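Local coordinates for fatty acid multifunctional protein (atmfp2) (PDB 2WTB) that hydrates long-chain enoyl-CoA esters and oxidises the resulting 3-hydroxyacyl-CoA esters in peroxisomal fatty acid beta-oxidation during seed germination, at residues 510-515 with 629-634; 501-506 with 560-565. One frame throughout, in Å; residues are numbered along the deposited sequence.

Contact 1: 510-515 with 629-634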
loop_
_atom_site.group_PDB
_atom_site.type_symbol
_atom_site.label_atom_id
_atom_site.label_comp_id
_atom_site.label_asym_id
_atom_site.label_seq_id
_atom_site.Cartn_x
_atom_site.Cartn_y
_atom_site.Cartn_z
ATOM N N MET A 510 -27.323 8.918 -2.448
ATOM C CA MET A 510 -28.407 9.728 -1.905
ATOM C C MET A 510 -29.580 9.873 -2.870
ATOM O O MET A 510 -30.729 9.956 -2.442
ATOM C CB MET A 510 -27.896 11.099 -1.465
ATOM C CG MET A 510 -27.027 11.046 -0.221
ATOM S SD MET A 510 -26.838 12.647 0.581
ATOM C CE MET A 510 -25.817 12.197 1.980
ATOM N N PHE A 511 -29.292 9.904 -4.168
ATOM C CA PHE A 511 -30.355 9.949 -5.166
ATOM C C PHE A 511 -31.188 8.675 -5.103
ATOM O O PHE A 511 -32.410 8.713 -5.244
ATOM C CB PHE A 511 -29.791 10.132 -6.577
ATOM C CG PHE A 511 -30.793 9.862 -7.667
ATOM C CD1 PHE A 511 -30.790 8.654 -8.347
ATOM C CD2 PHE A 511 -31.747 10.809 -8.001
ATOM C CE1 PHE A 511 -31.716 8.399 -9.347
ATOM C CE2 PHE A 511 -32.676 10.561 -9.001
ATOM C CZ PHE A 511 -32.660 9.355 -9.674
ATOM N N LEU A 512 -30.515 7.549 -4.893
ATOM C CA LEU A 512 -31.191 6.267 -4.757
ATOM C C LEU A 512 -32.085 6.266 -3.522
ATOM O O LEU A 512 -33.196 5.736 -3.546
ATOM C CB LEU A 512 -30.170 5.131 -4.665
ATOM C CG LEU A 512 -29.358 4.839 -5.926
ATOM C CD1 LEU A 512 -28.266 3.822 -5.636
ATOM C CD2 LEU A 512 -30.259 4.359 -7.053
ATOM N N VAL A 513 -31.591 6.867 -2.444
ATOM C CA VAL A 513 -32.345 6.950 -1.199
ATOM C C VAL A 513 -33.611 7.778 -1.373
ATOM O O VAL A 513 -34.692 7.367 -0.952
ATOM C CB VAL A 513 -31.492 7.529 -0.052
ATOM C CG1 VAL A 513 -32.370 8.222 0.974
ATOM C CG2 VAL A 513 -30.672 6.430 0.598
ATOM N N GLU A 514 -33.476 8.943 -1.998
ATOM C CA GLU A 514 -34.633 9.789 -2.259
ATOM C C GLU A 514 -35.627 9.064 -3.159
ATOM O O GLU A 514 -36.795 9.443 -3.244
ATOM C CB GLU A 514 -34.211 11.121 -2.884
ATOM C CG GLU A 514 -33.491 12.055 -1.923
ATOM C CD GLU A 514 -33.618 13.512 -2.322
ATOM O OE1 GLU A 514 -34.543 13.840 -3.098
ATOM O OE2 GLU A 514 -32.799 14.332 -1.856
ATOM N N CYS A 515 -35.155 8.014 -3.823
ATOM C CA CYS A 515 -36.004 7.222 -4.701
ATOM C C CYS A 515 -36.614 6.023 -3.980
ATOM O O CYS A 515 -37.368 5.251 -4.574
ATOM C CB CYS A 515 -35.222 6.764 -5.932
ATOM S SG CYS A 515 -34.892 8.089 -7.112
ATOM N N GLU A 629 -23.348 -1.249 -8.721
ATOM C CA GLU A 629 -23.191 -0.830 -10.111
ATOM C C GLU A 629 -23.666 0.597 -10.375
ATOM O O GLU A 629 -23.091 1.301 -11.203
ATOM C CB GLU A 629 -23.880 -1.813 -11.062
ATOM C CG GLU A 629 -23.115 -3.112 -11.255
ATOM C CD GLU A 629 -23.517 -3.852 -12.517
ATOM O OE1 GLU A 629 -24.532 -3.470 -13.136
ATOM O OE2 GLU A 629 -22.813 -4.817 -12.888
ATOM N N MET A 630 -24.710 1.023 -9.671
ATOM C CA MET A 630 -25.247 2.368 -9.851
ATOM C C MET A 630 -24.471 3.398 -9.034
ATOM O O MET A 630 -24.599 4.605 -9.249
ATOM C CB MET A 630 -26.734 2.418 -9.482
ATOM C CG MET A 630 -27.623 1.538 -10.347
ATOM S SD MET A 630 -29.381 1.894 -10.139
ATOM C CE MET A 630 -29.492 3.500 -10.921
ATOM N N THR A 631 -23.662 2.917 -8.099
ATOM C CA THR A 631 -22.909 3.799 -7.221
ATOM C C THR A 631 -21.459 3.948 -7.680
ATOM O O THR A 631 -20.806 4.946 -7.382
ATOM C CB THR A 631 -22.947 3.290 -5.762
ATOM O OG1 THR A 631 -24.299 3.296 -5.292
ATOM C CG2 THR A 631 -22.106 4.170 -4.857
ATOM N N PHE A 632 -20.966 2.959 -8.419
ATOM C CA PHE A 632 -19.555 2.927 -8.798
ATOM C C PHE A 632 -19.291 3.212 -10.273
ATOM O O PHE A 632 -18.246 3.755 -10.626
ATOM C CB PHE A 632 -18.922 1.598 -8.392
ATOM C CG PHE A 632 -18.504 1.551 -6.958
ATOM C CD1 PHE A 632 -17.322 2.143 -6.551
ATOM C CD2 PHE A 632 -19.294 0.929 -6.012
ATOM C CE1 PHE A 632 -16.937 2.107 -5.228
ATOM C CE2 PHE A 632 -18.909 0.887 -4.685
ATOM C CZ PHE A 632 -17.734 1.476 -4.292
ATOM N N PHE A 633 -20.233 2.840 -11.133
ATOM C CA PHE A 633 -20.089 3.103 -12.559
ATOM C C PHE A 633 -20.006 4.601 -12.860
ATOM O O PHE A 633 -19.243 5.014 -13.734
ATOM C CB PHE A 633 -21.213 2.433 -13.353
ATOM C CG PHE A 633 -20.983 0.969 -13.605
ATOM C CD1 PHE A 633 -20.237 0.209 -12.719
ATOM C CD2 PHE A 633 -21.522 0.350 -14.721
ATOM C CE1 PHE A 633 -20.024 -1.136 -12.946
ATOM C CE2 PHE A 633 -21.314 -0.997 -14.952
ATOM C CZ PHE A 633 -20.566 -1.741 -14.064
ATOM N N PRO A 634 -20.789 5.421 -12.141
ATOM C CA PRO A 634 -20.630 6.873 -12.280
ATOM C C PRO A 634 -19.245 7.339 -11.833
ATOM O O PRO A 634 -18.745 8.341 -12.342
ATOM C CB PRO A 634 -21.710 7.431 -11.350
ATOM C CG PRO A 634 -22.744 6.364 -11.301
ATOM C CD PRO A 634 -21.977 5.075 -11.341
#
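Leu512 reaches from the last turn of helix 498-514 to Met630 and Thr631 on helix 624-644. The apolar part is a methyl-to-thioether contact. Leu512 CD2 lies 4.0 Å from Met630 CE and equally near the sulfur, so the end of the methionine lies against one branch of the leucine. Met630 is extended at its second torsion and bends at the third (chi3 70°), which turns CE so that both it and the sulfur face that methyl.

The other leucine branch meets a polar atom without bonding to it. Leu512 CD1 is 4.0 Å from Thr631 OG1. This hydroxyl is hydrogen-bonded to the backbone oxygen of Ile627, one turn back in its own helix. A buried polar group is thus satisfied locally, while the leucine only packs against it.

The two backbones stay well apart, with 8.7 Å between Leu512 CA and Met630 CA, and no hydrogen bond joins the segments. The contact is plain helix packing among buried side chains, away from the annotated active-site residues. Leu619 from a loop also touches Leu512. Trp690 of helix 680-694 packs on Met630, and Ile526 of helix 519-529 packs on Thr631.

Contact 2: 501-506 with 560-565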
loop_
_atom_site.group_PDB
_atom_site.type_symbol
_atom_site.label_atom_id
_atom_site.label_comp_id
_atom_site.label_asym_id
_atom_site.label_seq_id
_atom_site.Cartn_x
_atom_site.Cartn_y
_atom_site.Cartn_z
ATOM N N MET A 501 -12.989 12.246 -8.111
ATOM C CA MET A 501 -13.271 10.890 -8.550
ATOM C C MET A 501 -14.488 10.320 -7.829
ATOM O O MET A 501 -15.357 9.701 -8.445
ATOM C CB MET A 501 -12.058 10.013 -8.260
ATOM C CG MET A 501 -11.783 8.937 -9.282
ATOM S SD MET A 501 -10.274 8.055 -8.850
ATOM C CE MET A 501 -9.979 7.148 -10.360
ATOM N N PHE A 502 -14.544 10.540 -6.519
ATOM C CA PHE A 502 -15.558 9.915 -5.677
ATOM C C PHE A 502 -16.709 10.835 -5.283
ATOM O O PHE A 502 -17.521 10.483 -4.426
ATOM C CB PHE A 502 -14.912 9.327 -4.418
ATOM C CG PHE A 502 -14.246 8.003 -4.644
ATOM C CD1 PHE A 502 -14.962 6.825 -4.519
ATOM C CD2 PHE A 502 -12.910 7.933 -4.990
ATOM C CE1 PHE A 502 -14.355 5.602 -4.730
ATOM C CE2 PHE A 502 -12.298 6.714 -5.200
ATOM C CZ PHE A 502 -13.021 5.548 -5.070
ATOM N N PHE A 503 -16.794 12.008 -5.901
ATOM C CA PHE A 503 -17.892 12.913 -5.582
ATOM C C PHE A 503 -19.253 12.373 -6.046
ATOM O O PHE A 503 -20.259 12.587 -5.372
ATOM C CB PHE A 503 -17.632 14.345 -6.078
ATOM C CG PHE A 503 -18.149 14.628 -7.462
ATOM C CD1 PHE A 503 -19.508 14.767 -7.697
ATOM C CD2 PHE A 503 -17.272 14.792 -8.523
ATOM C CE1 PHE A 503 -19.984 15.035 -8.968
ATOM C CE2 PHE A 503 -17.739 15.063 -9.795
ATOM C CZ PHE A 503 -19.097 15.186 -10.017
ATOM N N PRO A 504 -19.286 11.665 -7.192
ATOM C CA PRO A 504 -20.539 11.048 -7.650
ATOM C C PRO A 504 -20.987 9.914 -6.728
ATOM O O PRO A 504 -22.183 9.672 -6.572
ATOM C CB PRO A 504 -20.171 10.484 -9.028
ATOM C CG PRO A 504 -18.957 11.237 -9.445
ATOM C CD PRO A 504 -18.207 11.496 -8.180
ATOM N N TYR A 505 -20.013 9.227 -6.140
ATOM C CA TYR A 505 -20.244 8.143 -5.191
ATOM C C TYR A 505 -21.364 8.462 -4.207
ATOM O O TYR A 505 -22.396 7.791 -4.188
ATOM C CB TYR A 505 -18.940 7.884 -4.440
ATOM C CG TYR A 505 -18.946 6.757 -3.436
ATOM C CD1 TYR A 505 -19.152 5.442 -3.830
ATOM C CD2 TYR A 505 -18.687 7.006 -2.095
ATOM C CE1 TYR A 505 -19.131 4.411 -2.909
ATOM C CE2 TYR A 505 -18.662 5.985 -1.169
ATOM C CZ TYR A 505 -18.884 4.691 -1.579
ATOM O OH TYR A 505 -18.856 3.678 -0.651
ATOM N N THR A 506 -21.156 9.491 -3.394
ATOM C CA THR A 506 -22.132 9.878 -2.379
ATOM C C THR A 506 -23.447 10.398 -2.962
ATOM O O THR A 506 -24.516 10.154 -2.405
ATOM C CB THR A 506 -21.545 10.925 -1.415
ATOM O OG1 THR A 506 -20.771 10.259 -0.411
ATOM C CG2 THR A 506 -22.653 11.717 -0.743
ATOM N N GLU A 560 -24.524 20.242 -14.082
ATOM C CA GLU A 560 -25.318 19.331 -14.903
ATOM C C GLU A 560 -24.913 17.868 -14.726
ATOM O O GLU A 560 -25.340 17.001 -15.487
ATOM C CB GLU A 560 -25.224 19.725 -16.378
ATOM N N ARG A 561 -24.091 17.599 -13.717
ATOM C CA ARG A 561 -23.596 16.251 -13.464
ATOM C C ARG A 561 -23.662 15.911 -11.983
ATOM O O ARG A 561 -23.169 14.868 -11.556
ATOM C CB ARG A 561 -22.150 16.116 -13.946
ATOM C CG ARG A 561 -21.994 15.918 -15.441
ATOM C CD ARG A 561 -20.598 16.315 -15.887
ATOM N NE ARG A 561 -19.574 15.863 -14.948
ATOM C CZ ARG A 561 -18.311 16.275 -14.969
ATOM N NH1 ARG A 561 -17.912 17.151 -15.880
ATOM N NH2 ARG A 561 -17.444 15.814 -14.077
ATOM N N THR A 562 -24.263 16.799 -11.200
ATOM C CA THR A 562 -24.311 16.620 -9.756
ATOM C C THR A 562 -25.740 16.658 -9.226
ATOM O O THR A 562 -26.651 17.146 -9.896
ATOM C CB THR A 562 -23.472 17.690 -9.023
ATOM O OG1 THR A 562 -24.035 18.987 -9.255
ATOM C CG2 THR A 562 -22.035 17.676 -9.518
ATOM N N TYR A 563 -25.927 16.135 -8.017
ATOM C CA TYR A 563 -27.228 16.161 -7.364
ATOM C C TYR A 563 -27.110 16.648 -5.924
ATOM O O TYR A 563 -26.539 15.966 -5.073
ATOM C CB TYR A 563 -27.881 14.779 -7.396
ATOM C CG TYR A 563 -29.254 14.756 -6.763
ATOM C CD1 TYR A 563 -30.362 15.227 -7.451
ATOM C CD2 TYR A 563 -29.439 14.271 -5.474
ATOM C CE1 TYR A 563 -31.615 15.213 -6.877
ATOM C CE2 TYR A 563 -30.689 14.251 -4.892
ATOM C CZ TYR A 563 -31.774 14.724 -5.597
ATOM O OH TYR A 563 -33.024 14.709 -5.024
ATOM N N LYS A 564 -27.656 17.831 -5.663
ATOM C CA LYS A 564 -27.624 18.414 -4.327
ATOM C C LYS A 564 -28.791 17.915 -3.483
ATOM O O LYS A 564 -29.859 18.529 -3.455
ATOM C CB LYS A 564 -27.646 19.942 -4.406
ATOM N N SER A 565 -28.581 16.795 -2.801
ATOM C CA SER A 565 -29.602 16.230 -1.929
ATOM C C SER A 565 -29.747 17.062 -0.659
ATOM O O SER A 565 -28.773 17.308 0.052
ATOM C CB SER A 565 -29.265 14.780 -1.578
ATOM O OG SER A 565 -30.248 14.223 -0.724
#
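This is a packing contact without hydrogen bonds between a helix and a loop, within the C-terminal 3-hydroxyacyl-CoA dehydrogenase family region. Phe503 projects from helix 498-514 to Arg561 and Thr562, in the loop between helices 544-557 and 567-572.

The close approach is between Phe503 CE1 and Thr562 CG2, at 3.4 Å. The same methyl lies 3.9 Å from Phe503 CZ, so it approaches the CE1 and CZ end of the ring obliquely. The two side chains cross at about a right angle. Thr562 OG1 makes weak hydrogen bonds to the backbone oxygens of Phe558 and Ser559.

Arg561 contributes through both backbone and side chain. Its carbonyl oxygen comes to the ring edge, near the ring plane, with Arg561 O 4.1 Å from Phe503 CE1. Arg561 NH2 comes within 4.4 Å of Phe503 CE2, across the ring from CE1, with that carbon oblique to the guanidinium plane. NH2 also forms a salt bridge to Glu638, which probably helps keep the guanidinium near Phe503.

Phe554 of helix 544-557 stacks on the Phe503 ring. Helix 624-644 adds Glu638 beside Phe503 and Arg641 beside Arg561, so the loop lies against helices 498-514 and 624-644.

Along the chain, helix 498-514 comes first and supplies residues 501-506 to contact 2, then 510-515 to contact 1. Contact 2 closes first, when the chain returns at 560-565 after a mostly helical excursion of 53 residues. Contact 1 closes later, at 629-634, across 113 residues. Their segments alternate, so the two loops cross. The contact centres are 9 Å apart and there is direct touch between them. Glu514 OE2 probably hydrogen-bonds Ser565 OG, and Tyr505 packs on Thr631 and Phe632. One helix thus joins the 560-565 loop to helix 624-644 in the helical C-terminal part.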